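Local coordinates for protein mandelate racemase/muconate lactonizing enzyme/Enolase superfamily (Rhodobacter sphaeroides, PDB 2HZG) that belongs to the mandelate racemase/muconate lactonizing enzyme branch of the enolase superfamily, joining an N-terminal domain to a TIM-barrel-like domain with a metal site occupied here by sodium, at residues C44-P48 against L49-A53; M94-L97 against Q98-H101; L118-A122 against W123-G127; L310-S313 against A314-P318; I380-G384 against Q385-R389. One frame throughout, in Å; residues are numbered along the deposited sequence.

Interaction 1 of 5, residues C44-P48 against L49-A53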
loop_
_atom_site.group_PDB
_atom_site.type_symbol
_atom_site.label_atom_id
_atom_site.label_comp_id
_atom_site.label_asym_id
_atom_site.label_seq_id
_atom_site.Cartn_x
_atom_site.Cartn_y
_atom_site.Cartn_z
ATOM N N CYS A 44 -13.974 -2.714 7.593
ATOM C CA CYS A 44 -12.645 -2.662 6.973
ATOM C C CYS A 44 -11.946 -3.992 7.235
ATOM O O CYS A 44 -11.878 -4.442 8.380
ATOM C CB CYS A 44 -11.798 -1.545 7.599
ATOM S SG CYS A 44 -12.532 0.087 7.544
ATOM N N GLU A 45 -11.435 -4.623 6.186
ATOM C CA GLU A 45 -10.643 -5.835 6.386
ATOM C C GLU A 45 -9.178 -5.408 6.476
ATOM O O GLU A 45 -8.427 -5.449 5.502
ATOM C CB GLU A 45 -10.891 -6.881 5.277
ATOM C CG GLU A 45 -10.082 -8.181 5.451
ATOM C CD GLU A 45 -10.159 -8.819 6.861
ATOM O OE1 GLU A 45 -11.152 -8.612 7.594
ATOM O OE2 GLU A 45 -9.207 -9.556 7.230
ATOM N N ALA A 46 -8.785 -4.972 7.664
ATOM C CA ALA A 46 -7.586 -4.177 7.800
ATOM C C ALA A 46 -7.210 -4.190 9.254
ATOM O O ALA A 46 -8.043 -4.525 10.110
ATOM C CB ALA A 46 -7.875 -2.740 7.374
ATOM N N ALA A 47 -5.991 -3.741 9.535
ATOM C CA ALA A 47 -5.529 -3.538 10.905
ATOM C C ALA A 47 -6.323 -2.375 11.493
ATOM O O ALA A 47 -6.261 -1.262 10.977
ATOM C CB ALA A 47 -4.010 -3.255 10.916
ATOM N N PRO A 48 -7.127 -2.643 12.535
ATOM C CA PRO A 48 -8.007 -1.596 13.056
ATOM C C PRO A 48 -7.343 -0.332 13.575
ATOM O O PRO A 48 -7.814 0.734 13.237
ATOM C CB PRO A 48 -8.798 -2.314 14.161
ATOM C CG PRO A 48 -8.815 -3.756 13.719
ATOM C CD PRO A 48 -7.384 -3.934 13.218
ATOM N N LEU A 49 -6.286 -0.429 14.392
ATOM C CA LEU A 49 -5.715 0.785 14.944
ATOM C C LEU A 49 -5.039 1.685 13.890
ATOM O O LEU A 49 -5.253 2.888 13.908
ATOM C CB LEU A 49 -4.795 0.514 16.144
ATOM C CG LEU A 49 -4.126 1.729 16.798
ATOM C CD1 LEU A 49 -5.156 2.560 17.570
ATOM C CD2 LEU A 49 -3.017 1.272 17.744
ATOM N N PRO A 50 -4.198 1.118 13.001
ATOM C CA PRO A 50 -3.650 1.938 11.905
ATOM C C PRO A 50 -4.736 2.558 11.043
ATOM O O PRO A 50 -4.580 3.693 10.589
ATOM C CB PRO A 50 -2.834 0.926 11.091
ATOM C CG PRO A 50 -2.398 -0.085 12.099
ATOM C CD PRO A 50 -3.646 -0.246 12.972
ATOM N N SER A 51 -5.833 1.825 10.813
ATOM C CA SER A 51 -6.967 2.366 10.069
ATOM C C SER A 51 -7.634 3.517 10.817
ATOM O O SER A 51 -7.880 4.563 10.221
ATOM C CB SER A 51 -7.994 1.274 9.735
ATOM O OG SER A 51 -7.383 0.265 8.961
ATOM N N ILE A 52 -7.922 3.330 12.109
ATOM C CA ILE A 52 -8.468 4.426 12.924
ATOM C C ILE A 52 -7.520 5.637 12.886
ATOM O O ILE A 52 -7.966 6.773 12.731
ATOM C CB ILE A 52 -8.711 4.012 14.412
ATOM C CG1 ILE A 52 -9.880 3.012 14.530
ATOM C CG2 ILE A 52 -8.960 5.256 15.282
ATOM C CD1 ILE A 52 -9.859 2.195 15.871
ATOM N N ALA A 53 -6.211 5.386 13.035
ATOM C CA ALA A 53 -5.208 6.457 12.926
ATOM C C ALA A 53 -5.270 7.199 11.586
ATOM O O ALA A 53 -5.204 8.430 11.570
ATOM C CB ALA A 53 -3.800 5.934 13.217
#
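The carbonyl of A47 meets the backbone N-H of S51 as the loop after strand 38-44 bends into helix 48-56. This is a helix N-terminus with A47 at the N-cap position, in the N-terminal domain of the enolase fold. The i to i+4 pattern is the evidence: S51 N donates to A47 O at 3.1 Å, and I52 N donates to P48 O at 2.8 Å with a nearly straight N-H...O angle of 169°. A47 O also receives a side-chain bond, from S51 OG at 2.8 Å. This second donor stands 38° out of the carbonyl plane, so the two approaches differ in direction. The hydroxyl reaches back to the carbonyl because S51 OG lies beside its own backbone N (chi1 -59°). The A47 methyl rests against the P50 ring, CB to CD 3.7 Å, where two prolines, P48 and P50, stiffen the first turn. P48 and I52 pack on Y12 of strand 5-14, while A47 and P48 touch C64 and S60 of the second subunit. The A46 methyl also borders the S51 hydroxyl, A46 CB 3.4 Å from S51 OG.

Interaction 2 of 5, residues M94-L97 against Q98-H101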
loop_
_atom_site.group_PDB
_atom_site.type_symbol
_atom_site.label_atom_id
_atom_site.label_comp_id
_atom_site.label_asym_id
_atom_site.label_seq_id
_atom_site.Cartn_x
_atom_site.Cartn_y
_atom_site.Cartn_z
ATOM N N MET A 94 -3.762 10.834 -0.386
ATOM C CA MET A 94 -2.874 10.116 -1.313
ATOM C C MET A 94 -1.589 9.573 -0.661
ATOM O O MET A 94 -1.203 8.423 -0.911
ATOM C CB MET A 94 -2.548 10.992 -2.529
ATOM C CG MET A 94 -1.595 10.346 -3.555
ATOM S SD MET A 94 -1.154 11.583 -4.796
ATOM C CE MET A 94 0.064 12.597 -3.969
ATOM N N ASP A 95 -0.935 10.385 0.174
ATOM C CA ASP A 95 0.353 10.008 0.769
ATOM C C ASP A 95 0.196 9.259 2.101
ATOM O O ASP A 95 1.188 8.984 2.819
ATOM C CB ASP A 95 1.231 11.251 0.966
ATOM C CG ASP A 95 1.824 11.781 -0.348
ATOM O OD1 ASP A 95 1.546 11.229 -1.432
ATOM O OD2 ASP A 95 2.587 12.775 -0.279
ATOM N N LEU A 96 -1.051 8.944 2.430
ATOM C CA LEU A 96 -1.383 8.198 3.630
ATOM C C LEU A 96 -1.634 6.762 3.174
ATOM O O LEU A 96 -2.726 6.422 2.695
ATOM C CB LEU A 96 -2.592 8.850 4.325
ATOM C CG LEU A 96 -3.366 8.178 5.466
ATOM C CD1 LEU A 96 -2.503 7.250 6.314
ATOM C CD2 LEU A 96 -4.108 9.215 6.313
ATOM N N LEU A 97 -0.597 5.929 3.282
ATOM C CA LEU A 97 -0.631 4.586 2.677
ATOM C C LEU A 97 -1.826 3.741 3.146
ATOM O O LEU A 97 -2.448 3.050 2.341
ATOM C CB LEU A 97 0.706 3.852 2.910
ATOM C CG LEU A 97 0.895 2.434 2.324
ATOM C CD1 LEU A 97 0.553 2.377 0.844
ATOM C CD2 LEU A 97 2.354 1.908 2.604
ATOM N N GLN A 98 -2.148 3.827 4.432
ATOM C CA GLN A 98 -3.264 3.074 5.034
ATOM C C GLN A 98 -4.648 3.477 4.493
ATOM O O GLN A 98 -5.615 2.714 4.657
ATOM C CB GLN A 98 -3.262 3.253 6.565
ATOM C CG GLN A 98 -4.219 2.326 7.349
ATOM C CD GLN A 98 -3.754 0.868 7.395
ATOM O OE1 GLN A 98 -2.595 0.573 7.138
ATOM N NE2 GLN A 98 -4.657 -0.043 7.741
ATOM N N ALA A 99 -4.748 4.643 3.842
ATOM C CA ALA A 99 -6.071 5.214 3.512
ATOM C C ALA A 99 -7.111 4.255 2.858
ATOM O O ALA A 99 -8.255 4.230 3.296
ATOM C CB ALA A 99 -5.946 6.510 2.712
ATOM N N PRO A 100 -6.729 3.486 1.812
ATOM C CA PRO A 100 -7.720 2.649 1.121
ATOM C C PRO A 100 -8.421 1.647 2.052
ATOM O O PRO A 100 -9.579 1.324 1.824
ATOM C CB PRO A 100 -6.876 1.870 0.105
ATOM C CG PRO A 100 -5.658 2.637 -0.064
ATOM C CD PRO A 100 -5.398 3.372 1.190
ATOM N N HIS A 101 -7.711 1.163 3.074
ATOM C CA HIS A 101 -8.271 0.174 4.001
ATOM C C HIS A 101 -9.316 0.818 4.903
ATOM O O HIS A 101 -10.381 0.238 5.140
ATOM C CB HIS A 101 -7.142 -0.463 4.816
ATOM C CG HIS A 101 -6.484 -1.611 4.117
ATOM N ND1 HIS A 101 -5.651 -2.503 4.763
ATOM C CD2 HIS A 101 -6.558 -2.029 2.834
ATOM C CE1 HIS A 101 -5.237 -3.416 3.902
ATOM N NE2 HIS A 101 -5.781 -3.155 2.726
#
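L96 and A99 meet through a peptide carbonyl whose plane is approached from above: A99 N donates to L96 O at 2.9 Å, yet stands 47° out of that carbonyl plane. Such an off-plane bond is what closes the type I beta turn from L96 to A99, which leads the loop after helix 79-92 into helix 99-118. The other flat group is the carboxamide of Q98. Its NE2 is hydrogen-bonded to S51 OG of helix 48-56, and its OE1 accepts from the backbone N of Q98 of the second subunit. Both polar atoms of this buried amide are therefore engaged, which fixes its rotation. The Q98 chain starts with CG beside the carbonyl carbon (chi1 -170°) and bends at chi2, placing the amide beside helix 48-56, where Q98 touches P50 and A54. The puckered ring of P100 brings its CD to 3.2 Å from L97 O, a close approach to the carbonyl oxygen one residue further on. The second subunit covers this turn further, with its Q98 lying on L97 and its P50 on L96. Within the turn the apolar contacts are modest, and those of L96 hold for one of two modelled conformers. In that conformer L96 crosses beside Q98, L96 CD1 to Q98 CB 4.1 Å. The A99 methyl closes on L96 too, A99 CB lying 3.2 Å from L96 O and 4.1 Å from L96 CG.

Interaction 3 of 5, residues L118-A122 against W123-G127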
loop_
_atom_site.group_PDB
_atom_site.type_symbol
_atom_site.label_atom_id
_atom_site.label_comp_id
_atom_site.label_asym_id
_atom_site.label_seq_id
_atom_site.Cartn_x
_atom_site.Cartn_y
_atom_site.Cartn_z
ATOM N N LEU A 118 -33.218 4.371 0.590
ATOM C CA LEU A 118 -34.018 4.163 -0.609
ATOM C C LEU A 118 -34.778 2.834 -0.681
ATOM O O LEU A 118 -35.419 2.567 -1.695
ATOM C CB LEU A 118 -33.131 4.295 -1.855
ATOM C CG LEU A 118 -32.519 5.671 -2.105
ATOM C CD1 LEU A 118 -31.324 5.577 -3.052
ATOM C CD2 LEU A 118 -33.574 6.662 -2.635
ATOM N N SER A 119 -34.717 2.014 0.374
ATOM C CA SER A 119 -35.261 0.643 0.351
ATOM C C SER A 119 -34.807 -0.127 -0.908
ATOM O O SER A 119 -35.629 -0.749 -1.592
ATOM C CB SER A 119 -36.804 0.643 0.435
ATOM O OG SER A 119 -37.268 0.903 1.744
ATOM N N ALA A 120 -33.515 -0.043 -1.234
ATOM C CA ALA A 120 -32.981 -0.750 -2.395
ATOM C C ALA A 120 -31.705 -1.479 -1.992
ATOM O O ALA A 120 -30.908 -0.928 -1.229
ATOM C CB ALA A 120 -32.703 0.218 -3.581
ATOM N N PRO A 121 -31.507 -2.709 -2.512
ATOM C CA PRO A 121 -30.246 -3.401 -2.254
ATOM C C PRO A 121 -29.088 -2.667 -2.922
ATOM O O PRO A 121 -29.256 -2.026 -3.963
ATOM C CB PRO A 121 -30.449 -4.793 -2.866
ATOM C CG PRO A 121 -31.574 -4.684 -3.798
ATOM C CD PRO A 121 -32.422 -3.496 -3.359
ATOM N N ALA A 122 -27.921 -2.763 -2.301
ATOM C CA ALA A 122 -26.727 -2.106 -2.782
ATOM C C ALA A 122 -26.424 -2.511 -4.218
ATOM O O ALA A 122 -26.043 -1.660 -5.018
ATOM C CB ALA A 122 -25.530 -2.405 -1.845
ATOM N N TRP A 123 -26.626 -3.789 -4.559
ATOM C CA TRP A 123 -26.360 -4.258 -5.941
ATOM C C TRP A 123 -27.236 -3.564 -6.978
ATOM O O TRP A 123 -26.816 -3.402 -8.116
ATOM C CB TRP A 123 -26.500 -5.771 -6.120
ATOM C CG TRP A 123 -27.806 -6.378 -5.622
ATOM C CD1 TRP A 123 -28.020 -6.968 -4.399
ATOM C CD2 TRP A 123 -29.056 -6.485 -6.340
ATOM N NE1 TRP A 123 -29.321 -7.426 -4.314
ATOM C CE2 TRP A 123 -29.973 -7.143 -5.487
ATOM C CE3 TRP A 123 -29.484 -6.099 -7.624
ATOM C CZ2 TRP A 123 -31.300 -7.409 -5.872
ATOM C CZ3 TRP A 123 -30.800 -6.338 -7.990
ATOM C CH2 TRP A 123 -31.690 -7.000 -7.121
ATOM N N ALA A 124 -28.459 -3.209 -6.588
ATOM C CA ALA A 124 -29.353 -2.463 -7.480
ATOM C C ALA A 124 -28.796 -1.064 -7.667
ATOM O O ALA A 124 -28.754 -0.563 -8.768
ATOM C CB ALA A 124 -30.785 -2.418 -6.920
ATOM N N LEU A 125 -28.331 -0.454 -6.581
ATOM C CA LEU A 125 -27.695 0.861 -6.654
ATOM C C LEU A 125 -26.400 0.831 -7.469
ATOM O O LEU A 125 -26.070 1.814 -8.117
ATOM C CB LEU A 125 -27.473 1.447 -5.266
ATOM C CG LEU A 125 -28.697 1.807 -4.407
ATOM C CD1 LEU A 125 -28.252 2.306 -3.025
ATOM C CD2 LEU A 125 -29.600 2.846 -5.084
ATOM N N LEU A 126 -25.690 -0.305 -7.435
ATOM C CA LEU A 126 -24.483 -0.520 -8.238
ATOM C C LEU A 126 -24.772 -0.709 -9.710
ATOM O O LEU A 126 -23.860 -0.657 -10.535
ATOM C CB LEU A 126 -23.711 -1.751 -7.752
ATOM C CG LEU A 126 -22.714 -1.641 -6.611
ATOM C CD1 LEU A 126 -22.055 -3.031 -6.480
ATOM C CD2 LEU A 126 -21.652 -0.530 -6.837
ATOM N N GLY A 127 -26.029 -0.965 -10.048
ATOM C CA GLY A 127 -26.406 -1.014 -11.446
ATOM C C GLY A 127 -26.783 -2.388 -11.922
ATOM O O GLY A 127 -27.051 -2.573 -13.104
#
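L118 meets L125 across the connection between helices 99-118 and 122-125, L118 CD1 lying 3.8 Å from L125 CD2. S119 then leaves helical geometry with a positive phi of 48°, the reversal of a Schellman motif. A120 continues in extended form, its methyl 4.3 Å from the same L125 CD2. P121 follows at the N-cap position of helix 122-125, and its carbonyl accepts a bond from L125 N at 3.2 Å, in the carbonyl plane, and a weak one from A124 N. P121 CB sits over a face of the W123 indole in a CH-pi contact, 3.5 Å from the centroid of the five-membered ring, while P121 CG reaches W123 CE2 at 3.4 Å. The indole swings back to this position because W123 CG lies between the backbone N and the carbonyl carbon (chi1 52°). A122 O accepts from L126 N at 2.8 Å. The proline is thus gripped twice, by its carbonyl in the helix start and by its ring on the indole. W123 NE1 is bonded to P357 O, so the indole's rotation is fixed by polar as well as apolar contacts, tying the connection to the C-terminal part of the chain.

Interaction 4 of 5, residues L310-S313 against A314-P318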
loop_
_atom_site.group_PDB
_atom_site.type_symbol
_atom_site.label_atom_id
_atom_site.label_comp_id
_atom_site.label_asym_id
_atom_site.label_seq_id
_atom_site.Cartn_x
_atom_site.Cartn_y
_atom_site.Cartn_z
ATOM N N LEU A 310 -21.569 -9.456 7.120
ATOM C CA LEU A 310 -21.570 -8.078 6.600
ATOM C C LEU A 310 -20.514 -7.927 5.482
ATOM O O LEU A 310 -20.799 -7.390 4.414
ATOM C CB LEU A 310 -21.346 -7.056 7.717
ATOM C CG LEU A 310 -21.333 -5.571 7.290
ATOM C CD1 LEU A 310 -22.718 -5.133 6.746
ATOM C CD2 LEU A 310 -20.853 -4.675 8.449
ATOM N N ALA A 311 -19.304 -8.415 5.755
ATOM C CA ALA A 311 -18.217 -8.505 4.757
ATOM C C ALA A 311 -18.622 -9.377 3.579
ATOM O O ALA A 311 -18.366 -9.016 2.431
ATOM C CB ALA A 311 -16.930 -9.041 5.414
ATOM N N LEU A 312 -19.254 -10.523 3.866
ATOM C CA LEU A 312 -19.728 -11.421 2.800
ATOM C C LEU A 312 -20.706 -10.718 1.874
ATOM O O LEU A 312 -20.545 -10.740 0.663
ATOM C CB LEU A 312 -20.376 -12.700 3.362
ATOM C CG LEU A 312 -20.933 -13.728 2.353
ATOM C CD1 LEU A 312 -19.879 -14.202 1.296
ATOM C CD2 LEU A 312 -21.517 -14.924 3.134
ATOM N N SER A 313 -21.732 -10.101 2.463
ATOM C CA SER A 313 -22.719 -9.389 1.690
ATOM C C SER A 313 -22.025 -8.357 0.814
ATOM O O SER A 313 -22.293 -8.287 -0.380
ATOM C CB SER A 313 -23.735 -8.704 2.611
ATOM O OG SER A 313 -24.428 -7.734 1.846
ATOM N N ALA A 314 -21.104 -7.583 1.402
ATOM C CA ALA A 314 -20.452 -6.505 0.658
ATOM C C ALA A 314 -19.659 -7.055 -0.509
ATOM O O ALA A 314 -19.724 -6.523 -1.607
ATOM C CB ALA A 314 -19.563 -5.667 1.572
ATOM N N SER A 315 -18.943 -8.158 -0.280
ATOM C CA SER A 315 -18.080 -8.705 -1.323
ATOM C C SER A 315 -18.845 -9.508 -2.383
ATOM O O SER A 315 -18.295 -9.804 -3.428
ATOM C CB SER A 315 -16.893 -9.468 -0.732
ATOM O OG SER A 315 -15.902 -8.557 -0.172
ATOM N N LEU A 316 -20.109 -9.833 -2.112
ATOM C CA LEU A 316 -20.993 -10.429 -3.129
ATOM C C LEU A 316 -21.600 -9.357 -4.033
ATOM O O LEU A 316 -21.851 -9.614 -5.211
ATOM C CB LEU A 316 -22.108 -11.247 -2.479
ATOM C CG LEU A 316 -21.702 -12.520 -1.724
ATOM C CD1 LEU A 316 -22.912 -13.228 -1.115
ATOM C CD2 LEU A 316 -20.991 -13.437 -2.677
ATOM N N GLN A 317 -21.833 -8.157 -3.487
ATOM C CA GLN A 317 -22.474 -7.077 -4.261
ATOM C C GLN A 317 -21.852 -6.867 -5.657
ATOM O O GLN A 317 -22.580 -6.813 -6.639
ATOM C CB GLN A 317 -22.505 -5.740 -3.497
ATOM C CG GLN A 317 -23.111 -5.765 -2.079
ATOM C CD GLN A 317 -24.599 -6.105 -2.053
ATOM O OE1 GLN A 317 -25.336 -5.856 -3.025
ATOM N NE2 GLN A 317 -25.042 -6.689 -0.949
ATOM N N PRO A 318 -20.505 -6.772 -5.761
ATOM C CA PRO A 318 -19.922 -6.415 -7.067
ATOM C C PRO A 318 -20.090 -7.429 -8.199
ATOM O O PRO A 318 -19.804 -7.099 -9.359
ATOM C CB PRO A 318 -18.432 -6.261 -6.743
ATOM C CG PRO A 318 -18.397 -6.034 -5.242
ATOM C CD PRO A 318 -19.447 -6.934 -4.746
HETATM O O HOH W 1 -15.006 -9.845 2.073
#
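S313 and Q317, one helical turn apart, share a side-chain hydrogen bond: Q317 NE2 donates to S313 OG at 3.0 Å, with the hydroxyl oxygen lying in the plane of the amide. S313 OG is also bonded to L362 O, so this hydroxyl links the helix to a distant loop. The bent Q317 chain (chi2 -65°) folds the amide back over its own turn, where S313 O accepts from Q317 N at 3.1 Å and receives weak additional bonds from NE2 and L316 N. The bonds before it follow the regular i to i+4 pattern, with A314 N to L310 O and S315 N to A311 O, the latter at 2.9 Å. S315 OG has C278 N as a partner and a water at 2.7 Å, which also makes a weak bond to A311 O. The apolar side is carried by L312 and L316, CD1 of the first lying 3.9 Å from CG of the second, both against N303 of strand 300-303. Helix 309-316 is the alpha segment between the last two strands of the barrel. Because S313 O draws several donors at once and the hydroxyls of S313 and S315 are tied to L362 and C278, this last part of the buried segment is held by polar bonds as well as by packing.

Interaction 5 of 5, residues I380-G384 against Q385-R389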
loop_
_atom_site.group_PDB
_atom_site.type_symbol
_atom_site.label_atom_id
_atom_site.label_comp_id
_atom_site.label_asym_id
_atom_site.label_seq_id
_atom_site.Cartn_x
_atom_site.Cartn_y
_atom_site.Cartn_z
ATOM N N ILE A 380 -6.623 7.722 21.443
ATOM C CA ILE A 380 -5.470 8.393 20.861
ATOM C C ILE A 380 -5.492 9.863 21.295
ATOM O O ILE A 380 -6.503 10.552 21.117
ATOM C CB ILE A 380 -5.433 8.274 19.307
ATOM C CG1 ILE A 380 -5.447 6.794 18.851
ATOM C CG2 ILE A 380 -4.209 9.014 18.745
ATOM C CD1 ILE A 380 -5.885 6.577 17.394
ATOM N N ARG A 381 -4.383 10.320 21.883
ATOM C CA ARG A 381 -4.188 11.740 22.200
ATOM C C ARG A 381 -3.026 12.366 21.451
ATOM O O ARG A 381 -1.965 11.757 21.327
ATOM C CB ARG A 381 -3.929 11.931 23.687
ATOM C CG ARG A 381 -5.145 11.800 24.527
ATOM C CD ARG A 381 -4.800 11.810 26.009
ATOM N NE ARG A 381 -5.936 11.312 26.777
ATOM C CZ ARG A 381 -6.918 12.077 27.239
ATOM N NH1 ARG A 381 -6.895 13.393 27.041
ATOM N NH2 ARG A 381 -7.916 11.522 27.914
ATOM N N ILE A 382 -3.233 13.599 20.988
ATOM C CA ILE A 382 -2.175 14.449 20.441
ATOM C C ILE A 382 -2.199 15.754 21.242
ATOM O O ILE A 382 -3.264 16.325 21.448
ATOM C CB ILE A 382 -2.393 14.757 18.929
ATOM C CG1 ILE A 382 -2.377 13.463 18.081
ATOM C CG2 ILE A 382 -1.395 15.793 18.436
ATOM C CD1 ILE A 382 -1.000 12.842 17.872
ATOM N N GLY A 383 -1.037 16.201 21.711
ATOM C CA GLY A 383 -0.945 17.427 22.517
ATOM C C GLY A 383 -1.850 17.388 23.739
ATOM O O GLY A 383 -2.463 18.395 24.096
ATOM N N GLY A 384 -1.941 16.216 24.363
ATOM C CA GLY A 384 -2.776 16.008 25.552
ATOM C C GLY A 384 -4.260 15.824 25.280
ATOM O O GLY A 384 -5.000 15.396 26.164
ATOM N N GLN A 385 -4.686 16.133 24.059
ATOM C CA GLN A 385 -6.101 16.147 23.667
ATOM C C GLN A 385 -6.529 14.884 22.913
ATOM O O GLN A 385 -5.812 14.412 22.016
ATOM C CB GLN A 385 -6.387 17.378 22.795
ATOM C CG GLN A 385 -6.202 18.735 23.528
ATOM C CD GLN A 385 -7.255 18.960 24.606
ATOM O OE1 GLN A 385 -6.944 18.980 25.807
ATOM N NE2 GLN A 385 -8.521 19.096 24.183
ATOM N N LEU A 386 -7.702 14.351 23.264
ATOM C CA LEU A 386 -8.246 13.189 22.560
ATOM C C LEU A 386 -8.582 13.553 21.127
ATOM O O LEU A 386 -9.246 14.552 20.874
ATOM C CB LEU A 386 -9.482 12.606 23.253
ATOM C CG LEU A 386 -9.270 11.750 24.501
ATOM C CD1 LEU A 386 -10.579 11.649 25.280
ATOM C CD2 LEU A 386 -8.734 10.367 24.166
ATOM N N ILE A 387 -8.067 12.760 20.190
ATOM C CA ILE A 387 -8.497 12.852 18.804
ATOM C C ILE A 387 -9.293 11.606 18.409
ATOM O O ILE A 387 -9.955 11.588 17.378
ATOM C CB ILE A 387 -7.319 13.135 17.817
ATOM C CG1 ILE A 387 -6.354 11.932 17.727
ATOM C CG2 ILE A 387 -6.613 14.467 18.210
ATOM C CD1 ILE A 387 -5.359 12.009 16.564
ATOM N N TYR A 388 -9.207 10.566 19.230
ATOM C CA TYR A 388 -10.095 9.400 19.085
ATOM C C TYR A 388 -10.368 8.716 20.419
ATOM O O TYR A 388 -9.471 8.523 21.228
ATOM C CB TYR A 388 -9.582 8.376 18.040
ATOM C CG TYR A 388 -10.427 7.113 17.999
ATOM C CD1 TYR A 388 -10.122 6.034 18.821
ATOM C CD2 TYR A 388 -11.552 7.014 17.171
ATOM C CE1 TYR A 388 -10.908 4.859 18.822
ATOM C CE2 TYR A 388 -12.351 5.827 17.156
ATOM C CZ TYR A 388 -12.013 4.764 17.985
ATOM O OH TYR A 388 -12.771 3.606 18.016
ATOM N N ARG A 389 -11.628 8.369 20.643
ATOM C CA ARG A 389 -11.989 7.460 21.720
ATOM C C ARG A 389 -13.071 6.522 21.236
ATOM O O ARG A 389 -13.879 6.876 20.375
ATOM C CB ARG A 389 -12.449 8.198 23.000
ATOM C CG ARG A 389 -12.635 7.240 24.198
ATOM C CD ARG A 389 -12.581 7.915 25.571
ATOM N NE ARG A 389 -13.476 9.068 25.664
ATOM C CZ ARG A 389 -13.383 10.013 26.601
ATOM N NH1 ARG A 389 -12.430 9.944 27.528
ATOM N NH2 ARG A 389 -14.232 11.035 26.599
#
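I387 reaches I380 through its first torsion: CG1 lies between the backbone N and the carbonyl carbon (chi1 68°), which brings I387 CG1 to 3.8 Å from I380 CG2 and lets I387 CD1 reach I382 CG1 at 3.6 Å. R381 has CG beside its own backbone N (chi1 -75°) and then runs extended to NE, so that its guanidinium lies across the L386 side chain: L386 CG stands 3.6 Å above the plane, over the centre. R381 NH1 meanwhile donates to G384 O at 2.9 Å, almost in the guanidinium plane, which holds the flat group against the end of the hairpin. The backbone is a beta hairpin with a two-residue loop, G383 and G384, in a type I' turn from I382 to Q385; both glycines have positive phi. I382 and Q385 form a hydrogen-bonded pair, with I382 N to Q385 O at 2.9 Å. Further along, the register slips by one residue in a classic beta bulge: I387 N and Y388 N both donate to I380 O, at 2.9 and 3.3 Å, and I380 N returns a bond to Y388 O. The hairpin of strands 378-382 and 385-389 sits beside helix 48-56, where I52 touches I380 and Y388, and V56 touches I387 and Y388. Y388 OH is bonded to L10 O of strand 5-14. I380, R381 and I382 pair antiparallel with a strand of the second subunit, so the sheet continues across the dimer interface.

How the interactions relate
Interactions 1, 2 and 5 gather on one side of the chain's centre, and all three touch the second subunit. Helix 48-56 joins them: P50 O lies 3.5 Å from Q98 CG between interactions 1 and 2, and L49 CD1 packs 4.1 Å from I380 CD1 toward interaction 5. Interactions 3 and 4 form a second pair, bridging the two family regions, with Q317 OE1 2.9 Å from W123 N and L126 CD1 3.8 Å from Q317 O. Nearest atoms of interactions 1 and 4 are about 6 Å apart. In interaction 4 the S315 side chain lies about 12 Å from a bound sodium ion. A sodium site of the barrel domain is formed by D199, E227 and E254.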